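Local coordinates for protein S-adenosylmethionine tRNA ribosyltransferase (Rhodococcus sp., PDB 2NS0) that is of unknown function, although it is named as a tRNA ribosyltransferase and has a compact fold consistent with the winged helix-turn-helix class, at residues A[16-27]-A[76-84]; A[5-16]-A[49-59]. All coordinates share one frame; numbering follows the deposited sequence.

Contact 1: A[16-27]-A[76-84]. With GOL (glycerol), chain C.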
loop_
_atom_site.group_PDB
_atom_site.type_symbol
_atom_site.label_atom_id
_atom_site.label_comp_id
_atom_site.label_asym_id
_atom_site.label_seq_id
_atom_site.Cartn_x
_atom_site.Cartn_y
_atom_site.Cartn_z
ATOM N N LEU A 16 6.904 -1.726 4.449
ATOM C CA LEU A 16 7.707 -2.379 3.400
ATOM C C LEU A 16 9.146 -2.437 3.819
ATOM O O LEU A 16 9.809 -3.485 3.636
ATOM C CB LEU A 16 7.578 -1.674 2.044
ATOM C CG LEU A 16 6.268 -1.936 1.308
ATOM C CD1 LEU A 16 6.229 -1.203 0.019
ATOM C CD2 LEU A 16 6.097 -3.405 1.003
ATOM N N ASP A 17 9.632 -1.310 4.348
ATOM C CA ASP A 17 11.021 -1.193 4.789
ATOM C C ASP A 17 11.355 -2.284 5.809
ATOM O O ASP A 17 12.473 -2.768 5.810
ATOM C CB ASP A 17 11.376 0.197 5.345
ATOM C CG ASP A 17 12.853 0.415 5.430
ATOM O OD1 ASP A 17 13.460 0.845 4.421
ATOM O OD2 ASP A 17 13.456 0.133 6.492
ATOM N N ALA A 18 10.416 -2.689 6.657
ATOM C CA ALA A 18 10.723 -3.685 7.691
ATOM C C ALA A 18 10.758 -5.133 7.149
ATOM O O ALA A 18 11.208 -6.052 7.824
ATOM C CB ALA A 18 9.718 -3.579 8.845
ATOM N N ARG A 19 10.296 -5.343 5.920
ATOM C CA ARG A 19 10.159 -6.682 5.355
ATOM C C ARG A 19 11.319 -7.017 4.418
ATOM O O ARG A 19 12.046 -6.104 3.979
ATOM C CB ARG A 19 8.822 -6.787 4.634
ATOM C CG ARG A 19 7.663 -6.831 5.603
ATOM C CD ARG A 19 6.464 -7.550 5.007
ATOM N NE ARG A 19 5.299 -7.465 5.896
ATOM C CZ ARG A 19 4.175 -8.150 5.727
ATOM N NH1 ARG A 19 4.064 -9.006 4.707
ATOM N NH2 ARG A 19 3.178 -7.989 6.588
ATOM N N ALA A 20 11.494 -8.306 4.121
ATOM C CA ALA A 20 12.515 -8.809 3.196
ATOM C C ALA A 20 12.323 -8.262 1.787
ATOM O O ALA A 20 11.185 -7.899 1.401
ATOM C CB ALA A 20 12.429 -10.346 3.120
ATOM N N ASP A 21 13.425 -8.229 1.032
ATOM C CA ASP A 21 13.370 -8.037 -0.415
ATOM C C ASP A 21 12.364 -9.009 -1.054
ATOM O O ASP A 21 12.275 -10.182 -0.682
ATOM C CB ASP A 21 14.736 -8.253 -1.061
ATOM C CG ASP A 21 15.770 -7.230 -0.634
ATOM O OD1 ASP A 21 15.444 -6.286 0.121
ATOM O OD2 ASP A 21 16.944 -7.390 -1.061
ATOM N N SER A 22 11.596 -8.483 -2.002
ATOM C CA SER A 22 10.566 -9.229 -2.709
ATOM C C SER A 22 9.322 -9.587 -1.880
ATOM O O SER A 22 8.310 -9.976 -2.468
ATOM C CB SER A 22 11.168 -10.424 -3.466
ATOM O OG SER A 22 12.012 -9.958 -4.530
ATOM N N ALA A 23 9.371 -9.437 -0.548
ATOM C CA ALA A 23 8.128 -9.449 0.243
ATOM C C ALA A 23 7.121 -8.362 -0.149
ATOM O O ALA A 23 7.428 -7.423 -0.890
ATOM C CB ALA A 23 8.431 -9.374 1.732
ATOM N N SER A 24 5.893 -8.513 0.338
ATOM C CA SER A 24 4.872 -7.540 0.081
ATOM C C SER A 24 3.959 -7.421 1.300
ATOM O O SER A 24 4.056 -8.212 2.247
ATOM C CB SER A 24 4.078 -7.913 -1.163
ATOM O OG SER A 24 3.261 -9.030 -0.885
ATOM N N ILE A 25 3.112 -6.378 1.268
ATOM C CA ILE A 25 2.123 -6.086 2.283
ATOM C C ILE A 25 0.822 -5.950 1.557
ATOM O O ILE A 25 0.797 -5.910 0.334
ATOM C CB ILE A 25 2.424 -4.771 3.121
ATOM C CG1 ILE A 25 2.458 -3.510 2.233
ATOM C CG2 ILE A 25 3.705 -4.952 3.980
ATOM C CD1 ILE A 25 2.566 -2.192 3.008
ATOM N N CYS A 26 -0.260 -5.897 2.317
ATOM C CA CYS A 26 -1.575 -5.665 1.738
ATOM C C CYS A 26 -2.117 -4.388 2.379
ATOM O O CYS A 26 -1.584 -3.905 3.409
ATOM C CB CYS A 26 -2.500 -6.869 2.002
ATOM S SG CYS A 26 -2.689 -7.266 3.749
ATOM N N PRO A 27 -3.138 -3.796 1.756
ATOM C CA PRO A 27 -3.738 -2.559 2.291
ATOM C C PRO A 27 -4.197 -2.676 3.765
ATOM O O PRO A 27 -4.015 -1.747 4.532
ATOM C CB PRO A 27 -4.959 -2.328 1.376
ATOM C CG PRO A 27 -4.608 -3.006 0.096
ATOM C CD PRO A 27 -3.739 -4.216 0.477
ATOM N N PRO A 76 -8.476 -8.057 -3.356
ATOM C CA PRO A 76 -7.169 -8.110 -2.718
ATOM C C PRO A 76 -5.982 -7.872 -3.650
ATOM O O PRO A 76 -5.905 -8.434 -4.747
ATOM C CB PRO A 76 -7.124 -9.524 -2.104
ATOM C CG PRO A 76 -8.545 -9.866 -1.839
ATOM C CD PRO A 76 -9.292 -9.245 -3.007
ATOM N N ILE A 77 -5.068 -7.033 -3.188
ATOM C CA ILE A 77 -3.908 -6.675 -3.944
ATOM C C ILE A 77 -2.692 -6.760 -3.010
ATOM O O ILE A 77 -2.844 -6.825 -1.781
ATOM C CB ILE A 77 -4.018 -5.235 -4.523
ATOM C CG1 ILE A 77 -4.244 -4.206 -3.357
ATOM C CG2 ILE A 77 -5.098 -5.192 -5.675
ATOM C CD1 ILE A 77 -4.184 -2.694 -3.678
ATOM N N ARG A 78 -1.500 -6.765 -3.600
ATOM C CA ARG A 78 -0.238 -6.777 -2.834
ATOM C C ARG A 78 0.533 -5.497 -3.109
ATOM O O ARG A 78 0.425 -4.947 -4.196
ATOM C CB ARG A 78 0.630 -7.971 -3.258
ATOM C CG ARG A 78 0.005 -9.355 -3.053
ATOM C CD ARG A 78 -0.480 -9.558 -1.608
ATOM N NE ARG A 78 0.589 -9.483 -0.592
ATOM C CZ ARG A 78 0.356 -9.662 0.708
ATOM N NH1 ARG A 78 -0.872 -9.914 1.127
ATOM N NH2 ARG A 78 1.326 -9.600 1.602
ATOM N N ILE A 79 1.309 -5.014 -2.131
ATOM C CA ILE A 79 2.179 -3.824 -2.346
ATOM C C ILE A 79 3.629 -4.184 -2.077
ATOM O O ILE A 79 3.916 -4.745 -1.035
ATOM C CB ILE A 79 1.770 -2.616 -1.427
ATOM C CG1 ILE A 79 0.260 -2.332 -1.534
ATOM C CG2 ILE A 79 2.592 -1.376 -1.733
ATOM C CD1 ILE A 79 -0.321 -1.462 -0.322
ATOM N N ARG A 80 4.525 -3.874 -3.018
ATOM C CA ARG A 80 5.949 -4.228 -2.933
ATOM C C ARG A 80 6.808 -3.035 -3.374
ATOM O O ARG A 80 6.366 -2.181 -4.173
ATOM C CB ARG A 80 6.278 -5.459 -3.840
ATOM C CG ARG A 80 6.226 -5.152 -5.351
ATOM C CD ARG A 80 6.050 -6.414 -6.168
ATOM N NE ARG A 80 6.307 -6.174 -7.590
ATOM C CZ ARG A 80 6.232 -7.086 -8.561
ATOM N NH1 ARG A 80 5.890 -8.379 -8.329
ATOM N NH2 ARG A 80 6.526 -6.685 -9.783
ATOM N N TRP A 81 8.023 -2.958 -2.848
ATOM C CA TRP A 81 9.038 -2.060 -3.408
ATOM C C TRP A 81 9.237 -2.413 -4.880
ATOM O O TRP A 81 9.286 -3.594 -5.256
ATOM C CB TRP A 81 10.360 -2.288 -2.689
ATOM C CG TRP A 81 10.461 -1.781 -1.264
ATOM C CD1 TRP A 81 10.936 -2.476 -0.181
ATOM C CD2 TRP A 81 10.100 -0.472 -0.779
ATOM N NE1 TRP A 81 10.915 -1.685 0.924
ATOM C CE2 TRP A 81 10.398 -0.449 0.594
ATOM C CE3 TRP A 81 9.577 0.690 -1.390
ATOM C CZ2 TRP A 81 10.197 0.704 1.403
ATOM C CZ3 TRP A 81 9.365 1.822 -0.606
ATOM C CH2 TRP A 81 9.673 1.822 0.790
ATOM N N THR A 82 9.351 -1.405 -5.730
ATOM C CA THR A 82 9.873 -1.614 -7.076
ATOM C C THR A 82 11.321 -2.133 -6.972
ATOM O O THR A 82 12.129 -1.638 -6.156
ATOM C CB THR A 82 9.853 -0.301 -7.857
ATOM O OG1 THR A 82 8.523 0.204 -7.848
ATOM C CG2 THR A 82 10.264 -0.478 -9.311
ATOM N N ARG A 83 11.651 -3.139 -7.781
ATOM C CA ARG A 83 13.025 -3.650 -7.803
ATOM C C ARG A 83 13.684 -3.681 -9.183
ATOM O O ARG A 83 14.650 -4.405 -9.405
ATOM C CB ARG A 83 13.106 -5.026 -7.115
ATOM C CG ARG A 83 12.988 -4.936 -5.571
ATOM C CD ARG A 83 13.433 -6.251 -4.913
ATOM N NE ARG A 83 14.831 -6.546 -5.187
ATOM C CZ ARG A 83 15.836 -6.070 -4.457
ATOM N NH1 ARG A 83 15.584 -5.272 -3.410
ATOM N NH2 ARG A 83 17.099 -6.366 -4.783
ATOM N N THR A 84 13.174 -2.854 -10.102
ATOM C CA THR A 84 13.694 -2.779 -11.449
ATOM C C THR A 84 15.173 -2.364 -11.379
ATOM O O THR A 84 15.565 -1.475 -10.603
ATOM C CB THR A 84 12.858 -1.783 -12.357
ATOM O OG1 THR A 84 11.468 -1.822 -11.994
ATOM C CG2 THR A 84 13.037 -2.113 -13.895
HETATM C C1 GOL C . 13.275 -4.153 3.527
HETATM O O1 GOL C . 12.724 -3.431 2.424
HETATM C C2 GOL C . 14.102 -3.308 4.499
HETATM O O2 GOL C . 14.898 -2.238 3.974
HETATM C C3 GOL C . 14.661 -3.999 5.761
HETATM O O3 GOL C . 14.363 -5.369 5.945
HETATM O O HOH W 1 0.843 -9.069 4.549
HETATM O O HOH W 2 8.938 -5.207 -1.103
#
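Ser24 OG is gripped by two nitrogens of Arg78. Arg78 NE makes the short bond, 2.7 Å to Ser24 OG and nearly straight at 162°, with the hydroxyl oxygen lying in the guanidinium plane; NH2 adds weak bonds to the same oxygen and to Ser24 O. Arg78 can do this because its chain bends at both chi2 (-53°) and chi3 (-62°), which brings its head across to Ser24 and Cys26. The flat group then lies over the backbone, with Ile25 O 3.6 Å above its plane, toward the rim.

Beneath this grip the two backbones meet in one antiparallel hydrogen-bonded pair, Ile25 N to Ile79 O at 2.9 Å and Ile79 N to Ile25 O at 2.7 Å. One bridge is a minimal sheet contact, and a water extends the link by donating to Ala23 O and accepting from Trp81 N. Further along, Leu16 CB sits over the indole face, 3.7 Å from the centroid of the Trp81 five-membered ring, a CH-pi contact, while Leu16 CD2 reaches 3.3 Å from Ile79 O. At the other end Pro27 CG packs on Ile77 CG1.

In a winged-helix reading, Ile25 stands where the short strand after the first helix joins the wing sheet. Strand 78-81 thus lies between this loop and strand 59-63, and Ile79 faces Ile12 of helix 5-18 and Ala50 of helix 43-55.

Contact 2: A[5-16]-A[49-59]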
loop_
_atom_site.group_PDB
_atom_site.type_symbol
_atom_site.label_atom_id
_atom_site.label_comp_id
_atom_site.label_asym_id
_atom_site.label_seq_id
_atom_site.Cartn_x
_atom_site.Cartn_y
_atom_site.Cartn_z
ATOM N N ASP A 5 -2.792 11.897 3.962
ATOM C CA ASP A 5 -2.129 11.224 2.853
ATOM C C ASP A 5 -0.680 10.897 3.157
ATOM O O ASP A 5 -0.239 9.775 2.935
ATOM C CB ASP A 5 -2.157 12.122 1.632
ATOM C CG ASP A 5 -3.559 12.311 1.095
ATOM O OD1 ASP A 5 -4.472 11.635 1.649
ATOM O OD2 ASP A 5 -3.735 13.135 0.133
ATOM N N ARG A 6 0.055 11.885 3.640
ATOM C CA ARG A 6 1.457 11.729 4.041
ATOM C C ARG A 6 1.645 10.614 5.085
ATOM O O ARG A 6 2.580 9.820 5.008
ATOM C CB ARG A 6 1.974 13.055 4.595
ATOM C CG ARG A 6 3.466 13.057 4.869
ATOM C CD ARG A 6 4.041 14.487 4.869
ATOM N NE ARG A 6 3.771 15.163 6.140
ATOM C CZ ARG A 6 4.143 16.411 6.455
ATOM N NH1 ARG A 6 4.830 17.160 5.592
ATOM N NH2 ARG A 6 3.816 16.911 7.650
ATOM N N GLU A 7 0.766 10.555 6.078
ATOM C CA GLU A 7 0.853 9.519 7.092
ATOM C C GLU A 7 0.720 8.111 6.498
ATOM O O GLU A 7 1.378 7.187 6.948
ATOM C CB GLU A 7 -0.263 9.679 8.109
ATOM C CG GLU A 7 0.009 10.449 9.366
ATOM C CD GLU A 7 -1.243 10.379 10.254
ATOM O OE1 GLU A 7 -1.458 9.295 10.907
ATOM O OE2 GLU A 7 -2.044 11.350 10.216
ATOM N N LEU A 8 -0.202 7.955 5.548
ATOM C CA LEU A 8 -0.448 6.678 4.928
ATOM C C LEU A 8 0.746 6.290 4.077
ATOM O O LEU A 8 1.165 5.120 4.084
ATOM C CB LEU A 8 -1.712 6.719 4.073
ATOM C CG LEU A 8 -3.007 6.887 4.895
ATOM C CD1 LEU A 8 -4.269 7.058 4.041
ATOM C CD2 LEU A 8 -3.160 5.685 5.773
ATOM N N GLU A 9 1.285 7.275 3.351
ATOM C CA GLU A 9 2.461 7.032 2.557
ATOM C C GLU A 9 3.636 6.548 3.399
ATOM O O GLU A 9 4.324 5.604 3.014
ATOM C CB GLU A 9 2.804 8.238 1.679
ATOM C CG GLU A 9 1.798 8.425 0.503
ATOM C CD GLU A 9 1.861 9.834 -0.107
ATOM O OE1 GLU A 9 2.938 10.472 -0.015
ATOM O OE2 GLU A 9 0.837 10.318 -0.641
ATOM N N GLU A 10 3.859 7.202 4.532
ATOM C CA GLU A 10 4.970 6.893 5.451
ATOM C C GLU A 10 4.777 5.534 6.068
ATOM O O GLU A 10 5.727 4.814 6.280
ATOM C CB GLU A 10 5.068 7.968 6.552
ATOM C CG GLU A 10 5.762 7.520 7.870
ATOM C CD GLU A 10 7.236 7.133 7.717
ATOM O OE1 GLU A 10 7.771 7.236 6.592
ATOM O OE2 GLU A 10 7.876 6.722 8.738
ATOM N N CYS A 11 3.526 5.164 6.325
ATOM C CA CYS A 11 3.221 3.841 6.862
ATOM C C CYS A 11 3.490 2.728 5.841
ATOM O O CYS A 11 4.064 1.706 6.217
ATOM C CB CYS A 11 1.785 3.774 7.369
ATOM S SG CYS A 11 1.405 2.163 8.072
ATOM N N ILE A 12 3.076 2.904 4.577
ATOM C CA ILE A 12 3.448 1.961 3.491
ATOM C C ILE A 12 4.964 1.764 3.463
ATOM O O ILE A 12 5.460 0.611 3.444
ATOM C CB ILE A 12 2.935 2.413 2.094
ATOM C CG1 ILE A 12 1.415 2.307 2.013
ATOM C CG2 ILE A 12 3.530 1.518 0.943
ATOM C CD1 ILE A 12 0.766 3.144 0.890
ATOM N N ARG A 13 5.714 2.871 3.490
ATOM C CA ARG A 13 7.203 2.794 3.433
ATOM C C ARG A 13 7.750 2.082 4.650
ATOM O O ARG A 13 8.618 1.250 4.536
ATOM C CB ARG A 13 7.868 4.166 3.314
ATOM C CG ARG A 13 7.615 4.816 1.971
ATOM C CD ARG A 13 8.395 6.103 1.863
ATOM N NE ARG A 13 8.054 6.864 0.673
ATOM C CZ ARG A 13 7.506 8.070 0.683
ATOM N NH1 ARG A 13 7.184 8.637 1.828
ATOM N NH2 ARG A 13 7.266 8.717 -0.455
ATOM N N ALA A 14 7.222 2.410 5.808
ATOM C CA ALA A 14 7.699 1.857 7.057
ATOM C C ALA A 14 7.452 0.362 7.091
ATOM O O ALA A 14 8.331 -0.390 7.533
ATOM C CB ALA A 14 6.998 2.517 8.234
ATOM N N LEU A 15 6.250 -0.078 6.684
ATOM C CA LEU A 15 5.954 -1.518 6.706
ATOM C C LEU A 15 6.795 -2.259 5.663
ATOM O O LEU A 15 7.355 -3.286 5.968
ATOM C CB LEU A 15 4.477 -1.812 6.497
ATOM C CG LEU A 15 3.518 -1.323 7.596
ATOM C CD1 LEU A 15 2.080 -1.496 7.186
ATOM C CD2 LEU A 15 3.785 -2.004 8.903
ATOM N N LEU A 16 6.904 -1.726 4.449
ATOM C CA LEU A 16 7.707 -2.379 3.400
ATOM C C LEU A 16 9.146 -2.437 3.819
ATOM O O LEU A 16 9.809 -3.485 3.636
ATOM C CB LEU A 16 7.578 -1.674 2.044
ATOM C CG LEU A 16 6.268 -1.936 1.308
ATOM C CD1 LEU A 16 6.229 -1.203 0.019
ATOM C CD2 LEU A 16 6.097 -3.405 1.003
ATOM N N ALA A 49 -3.077 6.101 -1.592
ATOM C CA ALA A 49 -1.671 6.262 -1.207
ATOM C C ALA A 49 -0.720 5.353 -1.982
ATOM O O ALA A 49 0.301 5.834 -2.532
ATOM C CB ALA A 49 -1.500 6.080 0.315
ATOM N N ALA A 50 -1.019 4.053 -2.004
ATOM C CA ALA A 50 -0.284 3.093 -2.833
ATOM C C ALA A 50 -0.239 3.570 -4.310
ATOM O O ALA A 50 0.774 3.448 -4.978
ATOM C CB ALA A 50 -0.931 1.691 -2.696
ATOM N N GLY A 51 -1.342 4.137 -4.807
ATOM C CA GLY A 51 -1.404 4.627 -6.219
ATOM C C GLY A 51 -0.423 5.778 -6.447
ATOM O O GLY A 51 0.305 5.815 -7.447
ATOM N N ARG A 52 -0.391 6.713 -5.508
ATOM C CA ARG A 52 0.592 7.783 -5.565
ATOM C C ARG A 52 2.053 7.290 -5.517
ATOM O O ARG A 52 2.889 7.768 -6.278
ATOM C CB ARG A 52 0.315 8.843 -4.478
ATOM C CG ARG A 52 -0.949 9.668 -4.755
ATOM C CD ARG A 52 -1.136 10.834 -3.735
ATOM N NE ARG A 52 -1.102 10.356 -2.355
ATOM C CZ ARG A 52 -2.166 9.952 -1.654
ATOM N NH1 ARG A 52 -3.393 9.989 -2.173
ATOM N NH2 ARG A 52 -1.997 9.524 -0.410
ATOM N N LEU A 53 2.366 6.343 -4.631
ATOM C CA LEU A 53 3.719 5.805 -4.554
ATOM C C LEU A 53 4.086 4.956 -5.770
ATOM O O LEU A 53 5.246 4.892 -6.165
ATOM C CB LEU A 53 3.914 5.000 -3.259
ATOM C CG LEU A 53 3.876 5.859 -1.998
ATOM C CD1 LEU A 53 4.143 4.951 -0.771
ATOM C CD2 LEU A 53 4.845 6.981 -2.059
ATOM N N ALA A 54 3.089 4.301 -6.361
ATOM C CA ALA A 54 3.250 3.601 -7.634
ATOM C C ALA A 54 3.526 4.575 -8.776
ATOM O O ALA A 54 4.411 4.339 -9.569
ATOM C CB ALA A 54 2.004 2.704 -7.937
ATOM N N ASP A 55 2.771 5.664 -8.862
ATOM C CA ASP A 55 3.006 6.697 -9.887
ATOM C C ASP A 55 4.453 7.263 -9.803
ATOM O O ASP A 55 5.073 7.583 -10.826
ATOM C CB ASP A 55 2.002 7.844 -9.754
ATOM C CG ASP A 55 0.553 7.436 -10.119
ATOM O OD1 ASP A 55 0.357 6.387 -10.768
ATOM O OD2 ASP A 55 -0.390 8.158 -9.717
ATOM N N ALA A 56 4.987 7.340 -8.583
ATOM C CA ALA A 56 6.305 7.882 -8.326
ATOM C C ALA A 56 7.377 6.830 -8.594
ATOM O O ALA A 56 8.534 7.133 -8.593
ATOM C CB ALA A 56 6.380 8.359 -6.913
ATOM N N GLY A 57 6.959 5.591 -8.826
ATOM C CA GLY A 57 7.853 4.519 -9.163
ATOM C C GLY A 57 8.502 3.872 -7.960
ATOM O O GLY A 57 9.314 2.980 -8.147
ATOM N N GLU A 58 8.123 4.292 -6.746
ATOM C CA GLU A 58 8.673 3.748 -5.483
ATOM C C GLU A 58 8.205 2.313 -5.138
ATOM O O GLU A 58 8.988 1.483 -4.624
ATOM C CB GLU A 58 8.280 4.655 -4.320
ATOM C CG GLU A 58 8.854 6.053 -4.475
ATOM C CD GLU A 58 8.856 6.856 -3.174
ATOM O OE1 GLU A 58 8.534 6.290 -2.109
ATOM O OE2 GLU A 58 9.218 8.050 -3.244
ATOM N N VAL A 59 6.927 2.047 -5.385
ATOM C CA VAL A 59 6.349 0.750 -5.129
ATOM C C VAL A 59 5.617 0.288 -6.378
ATOM O O VAL A 59 5.332 1.108 -7.261
ATOM C CB VAL A 59 5.348 0.777 -3.904
ATOM C CG1 VAL A 59 6.019 1.370 -2.627
ATOM C CG2 VAL A 59 4.025 1.457 -4.259
HETATM O O HOH W 3 -4.510 8.514 0.676
#
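Glu9 and Arg52 carry the first of two hydrogen-bonded salt bridges. Arg52 approaches side-on and puts two nitrogens on one oxygen: NE comes 2.6 Å from Glu9 OE2, nearly in line with its C-O bond, and NH2 comes 3.0 Å from Glu9 OE2 on the anti lone pair. A bend at chi3 (-54°) turns the guanidinium across the helix, so that Asp5 stacks its carboxylate over one face and Ala49 CA backs the other. Asp5 contributes charge alone, in a long pair, although a water links its OD1 to Arg52 NH2. A leucine in place of Arg52 would probably leave Glu9 OE2 without both its donors and the Asp5 carboxylate with no cation to stack on. The second bridge is also side-on: Arg13 NE meets Glu58 OE1 at 2.9 Å on its syn lone pair, and NH2 shares that oxygen.

The axes of segments 5-16 and 49-55 approach to 9.5 Å, with 70° between their directions, consistent with the first and third helices of a helix-turn-helix domain; a Schellman motif at Gly57 leads into strand 59-63.

Apolar side chains pack on the buried side of the crossing. Ala49 CB is touched by Leu8 CB and by Ile12 CD1, each at 3.8 Å. Ile12 and Leu53 meet tip to tip, CG2 to CD1. Leu16 CD1 rests 3.7 Å from Val59 CG1. Separately, Leu53 CD2 lies against Arg13 NH2.

How the contacts relate
Helix 5-18 begins near the N terminus, and contact 2 joins its first three turns to the end of helix 43-55, closing a loop that contains helix 27-34. Before that loop closes, residues 16-27 have started contact 1, which closes much later on strand 78-81; the segments therefore alternate along the chain. Leu16 belongs to both contacts. Where they touch, Thr82 OG1 lies 2.9 Å from Gly57 O, probably hydrogen-bonded, and Arg80 packs on Val59. Contact 2 ties helix to helix, whereas contact 1 ties the loop after the first helix to the sheet.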